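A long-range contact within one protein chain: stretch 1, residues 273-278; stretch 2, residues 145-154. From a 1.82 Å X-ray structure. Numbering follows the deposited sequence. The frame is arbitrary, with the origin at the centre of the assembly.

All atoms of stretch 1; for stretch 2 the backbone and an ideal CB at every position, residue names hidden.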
ATOM      1  N   HIS A 273     -11.319 -15.260 -12.518  1.00 25.11           N
ATOM      2  CA  HIS A 273     -11.038 -16.679 -12.361  1.00 27.89           C
ATOM      3  C   HIS A 273      -9.690 -16.918 -11.685  1.00 23.02           C
ATOM      4  O   HIS A 273      -9.481 -17.994 -11.121  1.00 25.75           O
ATOM      5  CB  HIS A 273     -11.108 -17.410 -13.705  1.00 35.27           C
ATOM      6  CG  HIS A 273     -10.068 -16.987 -14.692  1.00 34.74           C
ATOM      7  ND1 HIS A 273     -10.123 -15.782 -15.359  1.00 37.64           N
ATOM      8  CD2 HIS A 273      -8.964 -17.623 -15.153  1.00 38.74           C
ATOM      9  CE1 HIS A 273      -9.082 -15.683 -16.171  1.00 37.01           C
ATOM     10  NE2 HIS A 273      -8.364 -16.788 -16.064  1.00 38.14           N
ATOM     11  N   LYS A 274      -8.787 -15.937 -11.707  1.00 18.47           N
ATOM     12  CA  LYS A 274      -7.507 -16.073 -11.025  1.00 20.37           C
ATOM     13  C   LYS A 274      -7.592 -15.793  -9.530  1.00 22.76           C
ATOM     14  O   LYS A 274      -6.585 -15.951  -8.831  1.00 25.29           O
ATOM     15  CB  LYS A 274      -6.477 -15.135 -11.663  1.00 27.31           C
ATOM     16  CG  LYS A 274      -6.257 -15.398 -13.151  1.00 34.38           C
ATOM     17  CD  LYS A 274      -6.004 -14.104 -13.919  1.00 38.75           C
ATOM     18  CE  LYS A 274      -4.778 -13.375 -13.412  1.00 40.39           C
ATOM     19  NZ  LYS A 274      -3.497 -13.988 -13.879  1.00 47.43           N
ATOM     20  N   LEU A 275      -8.745 -15.356  -9.027  1.00 17.19           N
ATOM     21  CA  LEU A 275      -8.923 -15.086  -7.603  1.00 16.80           C
ATOM     22  C   LEU A 275      -9.396 -16.341  -6.887  1.00 22.24           C
ATOM     23  O   LEU A 275     -10.354 -16.980  -7.325  1.00 20.85           O
ATOM     24  CB  LEU A 275      -9.962 -13.994  -7.368  1.00 16.74           C
ATOM     25  CG  LEU A 275      -9.773 -12.634  -8.033  1.00 21.15           C
ATOM     26  CD1 LEU A 275     -10.985 -11.766  -7.710  1.00 21.85           C
ATOM     27  CD2 LEU A 275      -8.505 -11.989  -7.538  1.00 21.88           C
ATOM     28  N   VAL A 276      -8.772 -16.657  -5.750  1.00 19.01           N
ATOM     29  CA  VAL A 276      -9.313 -17.755  -4.959  1.00 19.35           C
ATOM     30  C   VAL A 276     -10.752 -17.455  -4.559  1.00 26.74           C
ATOM     31  O   VAL A 276     -11.561 -18.374  -4.378  1.00 25.89           O
ATOM     32  CB  VAL A 276      -8.416 -18.038  -3.738  1.00 17.77           C
ATOM     33  CG1 VAL A 276      -8.380 -16.844  -2.804  1.00 17.93           C
ATOM     34  CG2 VAL A 276      -8.896 -19.299  -3.009  1.00 22.26           C
ATOM     35  N   TYR A 277     -11.107 -16.170  -4.470  1.00 17.54           N
ATOM     36  CA  TYR A 277     -12.420 -15.745  -3.992  1.00 17.91           C
ATOM     37  C   TYR A 277     -13.569 -16.119  -4.920  1.00 18.91           C
ATOM     38  O   TYR A 277     -14.727 -16.083  -4.482  1.00 20.65           O
ATOM     39  CB  TYR A 277     -12.410 -14.233  -3.775  1.00 21.24           C
ATOM     40  CG  TYR A 277     -11.344 -13.803  -2.800  1.00 17.26           C
ATOM     41  CD1 TYR A 277     -11.417 -14.178  -1.462  1.00 19.38           C
ATOM     42  CD2 TYR A 277     -10.257 -13.041  -3.218  1.00 16.70           C
ATOM     43  CE1 TYR A 277     -10.437 -13.795  -0.561  1.00 24.91           C
ATOM     44  CE2 TYR A 277      -9.280 -12.651  -2.329  1.00 18.51           C
ATOM     45  CZ  TYR A 277      -9.374 -13.034  -1.004  1.00 17.02           C
ATOM     46  OH  TYR A 277      -8.403 -12.639  -0.125  1.00 17.06           O
ATOM     47  N   SER A 278     -13.296 -16.485  -6.173  1.00 20.67           N
ATOM     48  CA  SER A 278     -14.363 -16.609  -7.166  1.00 21.63           C
ATOM     49  C   SER A 278     -15.086 -17.957  -7.148  1.00 30.55           C
ATOM     50  O   SER A 278     -15.782 -18.277  -8.115  1.00 37.36           O
ATOM     51  CB  SER A 278     -13.811 -16.352  -8.570  1.00 23.49           C
ATOM     52  OG  SER A 278     -12.901 -17.364  -8.941  1.00 25.76           O
ATOM     53  N   UNK A 145       1.480 -13.585  -5.474  1.00 11.86           N
ATOM     54  CA  UNK A 145       0.062 -13.353  -5.717  1.00 11.79           C
ATOM     55  C   UNK A 145      -0.495 -14.374  -6.701  1.00 19.48           C
ATOM     56  O   UNK A 145      -1.594 -14.912  -6.505  1.00 18.34           O
ATOM     57  CB  UNK A 145      -0.165 -11.934  -6.242  1.00 11.79           C
ATOM     58  N   UNK A 146       0.253 -14.682  -7.760  1.00 16.15           N
ATOM     59  CA  UNK A 146      -0.266 -15.673  -8.696  1.00 16.38           C
ATOM     60  C   UNK A 146      -0.357 -17.046  -8.043  1.00 19.10           C
ATOM     61  O   UNK A 146      -1.359 -17.751  -8.212  1.00 20.93           O
ATOM     62  CB  UNK A 146       0.615 -15.741  -9.945  1.00 16.38           C
ATOM     63  N   UNK A 147       0.659 -17.441  -7.274  1.00 15.88           N
ATOM     64  CA  UNK A 147       0.659 -18.790  -6.714  1.00 20.07           C
ATOM     65  C   UNK A 147      -0.300 -18.949  -5.542  1.00 17.67           C
ATOM     66  O   UNK A 147      -0.719 -20.075  -5.249  1.00 21.17           O
ATOM     67  CB  UNK A 147       2.074 -19.164  -6.267  1.00 20.07           C
ATOM     68  N   UNK A 148      -0.654 -17.856  -4.869  1.00 15.54           N
ATOM     69  CA  UNK A 148      -1.665 -17.882  -3.823  1.00 15.65           C
ATOM     70  C   UNK A 148      -3.027 -17.437  -4.327  1.00 16.78           C
ATOM     71  O   UNK A 148      -3.933 -17.208  -3.516  1.00 15.71           O
ATOM     72  CB  UNK A 148      -1.232 -16.995  -2.654  1.00 15.65           C
ATOM     73  N   UNK A 149      -3.180 -17.290  -5.646  1.00 14.71           N
ATOM     74  CA  UNK A 149      -4.451 -16.903  -6.254  1.00 14.73           C
ATOM     75  C   UNK A 149      -5.013 -15.652  -5.588  1.00 15.20           C
ATOM     76  O   UNK A 149      -6.209 -15.551  -5.296  1.00 14.72           O
ATOM     77  CB  UNK A 149      -5.460 -18.049  -6.160  1.00 14.73           C
ATOM     78  N   UNK A 150      -4.130 -14.688  -5.337  1.00 13.20           N
ATOM     79  CA  UNK A 150      -4.518 -13.361  -4.860  1.00 12.57           C
ATOM     80  C   UNK A 150      -5.232 -13.415  -3.514  1.00 15.59           C
ATOM     81  O   UNK A 150      -6.008 -12.523  -3.178  1.00 13.45           O
ATOM     82  CB  UNK A 150      -5.417 -12.677  -5.892  1.00 12.57           C
ATOM     83  N   UNK A 151      -4.949 -14.438  -2.709  1.00 14.25           N
ATOM     84  CA  UNK A 151      -5.487 -14.503  -1.352  1.00 15.63           C
ATOM     85  C   UNK A 151      -4.810 -13.437  -0.493  1.00 14.63           C
ATOM     86  O   UNK A 151      -3.644 -13.587  -0.114  1.00 13.14           O
ATOM     87  CB  UNK A 151      -5.287 -15.895  -0.748  1.00 15.63           C
ATOM     88  N   UNK A 152      -5.547 -12.365  -0.174  1.00 14.43           N
ATOM     89  CA  UNK A 152      -4.966 -11.210   0.508  1.00 13.92           C
ATOM     90  C   UNK A 152      -4.453 -11.599   1.888  1.00 14.39           C
ATOM     91  O   UNK A 152      -3.390 -11.138   2.326  1.00 13.28           O
ATOM     92  CB  UNK A 152      -5.994 -10.083   0.626  1.00 13.92           C
ATOM     93  N   UNK A 153      -5.197 -12.441   2.599  1.00 16.64           N
ATOM     94  CA  UNK A 153      -4.779 -12.847   3.941  1.00 18.88           C
ATOM     95  C   UNK A 153      -3.517 -13.709   3.914  1.00 16.47           C
ATOM     96  O   UNK A 153      -2.608 -13.521   4.737  1.00 15.46           O
ATOM     97  CB  UNK A 153      -5.911 -13.609   4.633  1.00 18.88           C
ATOM     98  N   UNK A 154      -3.447 -14.683   3.003  1.00 16.19           N
ATOM     99  CA  UNK A 154      -2.238 -15.503   2.933  1.00 16.12           C
ATOM    100  C   UNK A 154      -1.034 -14.688   2.472  1.00 15.61           C
ATOM    101  O   UNK A 154       0.090 -14.924   2.935  1.00 16.42           O
ATOM    102  CB  UNK A 154      -2.456 -16.688   1.990  1.00 16.12           C
TER

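Position 145 lies in the final turn of a helix that begins earlier in the chain, with nothing of the other stretch within 5.5 Å of its ideal CB, so the contact leaves its side chain unspecified. It is Ala145, whose carbonyl O accepts from N of position 150 at 2.8 Å.

Position 146 is also helical, and its CA-to-CB bond points sideways. No atom of stretch 1 is close to the CB, but the amino group of Lys274 reaches out in this direction and offers a positive charge. A long acidic side chain would suit best, and a long polar one such as glutamine could also serve. The residue is Glu146; Lys274 NZ donates to Glu146 OE1 and to Glu146 OE2, each at 3.1 Å, in a salt bridge.

Positions 147 and 148 have nothing of stretch 1 near their CB atoms, and many residues would do. They are Gln147, which makes no contact, and Leu148, the first residue after the helix to leave helical phi/psi and the start of a type I' turn.

At position 149 phi/psi is 51/43, a left-handed conformation that favours glycine, asparagine or aspartate. The CB nevertheless points toward stretch 1, 3.6 Å from both Lys274 O and Val276 N, and a flexible aliphatic stem could run alongside that backbone, so lysine, arginine or glutamine is also possible. The deposited residue is Arg149. Its carbonyl does the bonding: Val276 N donates to Arg149 O at 2.8 Å, and Leu275 CA makes a CA-H...O contact with the same Arg149 O at 3.6 Å. Arg149 CB packs 3.9 Å from Val276 CB.

Position 150 is left-handed as well (61/27), so glycine or asparagine would be easy here. Yet its CB points toward stretch 1 and lies 3.6 Å from Leu275 CD2, an apolar neighbour that would reward a leucine, methionine or aromatic side chain. It is Tyr150, whose ring runs past Lys274, with Tyr150 CD1 3.8 Å from Lys274 O. At its far end Tyr150 OH donates to Glu146 OE2 at 2.8 Å, tying the aromatic side chain to the acceptor of the salt bridge.

Position 151 ends the turn with phi/psi of -70/107, immediately before a helix. Its CB lies 3.8 Å from Val276 CG1 and can pack against that methyl, while the N-cap location favours serine, threonine, aspartate or asparagine. Asp151 is found; Asp151 OD2 accepts from N of position 154 at 3.0 Å, a capping bond.

At position 152 the backbone N faces Tyr277 OH, which argues against proline. The CB sits 3.6 Å from Tyr277 OH, and the tyrosine ring offers apolar surface to valine, isoleucine or leucine. Ile152 packs there, with Ile152 CD1 4.2 Å from Tyr277 CE2. Ile152 N donates to Tyr277 OH at 2.9 Å, approaching the ring at its edge.

Positions 153 and 154 are helical and little constrained by stretch 1, so many helix-compatible residues would suit; they are Asp153, with Asp153 OD2 4.5 Å from Tyr277 OH, and Leu154, out of contact.

Stretch 2 (145-154) AEQLRYDIDL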
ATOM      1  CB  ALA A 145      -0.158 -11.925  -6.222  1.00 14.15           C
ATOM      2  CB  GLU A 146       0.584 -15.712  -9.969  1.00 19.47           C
ATOM      3  CG  GLU A 146       0.495 -14.428 -10.809  1.00 25.01           C
ATOM      4  CD  GLU A 146      -0.820 -14.268 -11.597  1.00 40.81           C
ATOM      5  OE1 GLU A 146      -1.512 -15.282 -11.858  1.00 43.73           O
ATOM      6  OE2 GLU A 146      -1.158 -13.114 -11.965  1.00 37.63           O
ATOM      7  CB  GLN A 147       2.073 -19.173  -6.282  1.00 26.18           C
ATOM      8  CG  GLN A 147       3.038 -19.230  -7.457  1.00 33.53           C
ATOM      9  CD  GLN A 147       4.441 -19.572  -7.033  1.00 45.21           C
ATOM     10  OE1 GLN A 147       4.709 -19.776  -5.848  1.00 45.35           O
ATOM     11  NE2 GLN A 147       5.355 -19.636  -8.000  1.00 54.17           N
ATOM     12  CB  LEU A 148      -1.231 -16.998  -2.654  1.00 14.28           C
ATOM     13  CG  LEU A 148      -0.085 -17.580  -1.817  1.00 14.68           C
ATOM     14  CD1 LEU A 148       0.384 -16.553  -0.776  1.00 15.65           C
ATOM     15  CD2 LEU A 148      -0.494 -18.882  -1.149  1.00 22.07           C
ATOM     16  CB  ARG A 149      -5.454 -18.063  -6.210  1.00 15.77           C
ATOM     17  CG  ARG A 149      -4.987 -19.316  -6.954  1.00 21.08           C
ATOM     18  CD  ARG A 149      -4.610 -18.965  -8.386  1.00 27.32           C
ATOM     19  NE  ARG A 149      -4.479 -20.137  -9.247  1.00 27.83           N
ATOM     20  CZ  ARG A 149      -3.959 -20.105 -10.470  1.00 33.77           C
ATOM     21  NH1 ARG A 149      -3.503 -18.956 -10.963  1.00 35.51           N
ATOM     22  NH2 ARG A 149      -3.890 -21.209 -11.199  1.00 30.36           N
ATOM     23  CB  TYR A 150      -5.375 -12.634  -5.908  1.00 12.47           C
ATOM     24  CG  TYR A 150      -4.545 -12.197  -7.100  1.00 14.96           C
ATOM     25  CD1 TYR A 150      -4.234 -13.090  -8.112  1.00 18.89           C
ATOM     26  CD2 TYR A 150      -4.051 -10.897  -7.193  1.00 13.45           C
ATOM     27  CE1 TYR A 150      -3.465 -12.708  -9.197  1.00 18.57           C
ATOM     28  CE2 TYR A 150      -3.285 -10.503  -8.285  1.00 13.50           C
ATOM     29  CZ  TYR A 150      -2.991 -11.415  -9.277  1.00 17.65           C
ATOM     30  OH  TYR A 150      -2.232 -11.028 -10.358  1.00 16.30           O
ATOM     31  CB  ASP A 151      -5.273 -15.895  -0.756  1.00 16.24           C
ATOM     32  CG  ASP A 151      -6.023 -16.084   0.550  1.00 15.12           C
ATOM     33  OD1 ASP A 151      -6.716 -17.114   0.688  1.00 16.33           O
ATOM     34  OD2 ASP A 151      -5.939 -15.176   1.418  1.00 16.17           O
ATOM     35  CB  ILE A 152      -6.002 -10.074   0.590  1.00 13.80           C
ATOM     36  CG1 ILE A 152      -6.421  -9.636  -0.825  1.00 13.43           C
ATOM     37  CG2 ILE A 152      -5.427  -8.890   1.387  1.00 13.65           C
ATOM     38  CD1 ILE A 152      -7.804  -8.997  -0.880  1.00 15.25           C
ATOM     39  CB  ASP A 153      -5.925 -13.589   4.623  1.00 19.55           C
ATOM     40  CG  ASP A 153      -7.089 -12.671   4.948  1.00 25.19           C
ATOM     41  OD1 ASP A 153      -6.883 -11.713   5.722  1.00 28.49           O
ATOM     42  OD2 ASP A 153      -8.197 -12.885   4.413  1.00 30.15           O
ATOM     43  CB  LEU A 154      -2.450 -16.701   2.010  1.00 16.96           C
ATOM     44  CG  LEU A 154      -3.400 -17.785   2.515  1.00 19.17           C
ATOM     45  CD1 LEU A 154      -3.377 -18.988   1.566  1.00 17.82           C
ATOM     46  CD2 LEU A 154      -3.043 -18.204   3.936  1.00 21.37           C
TER
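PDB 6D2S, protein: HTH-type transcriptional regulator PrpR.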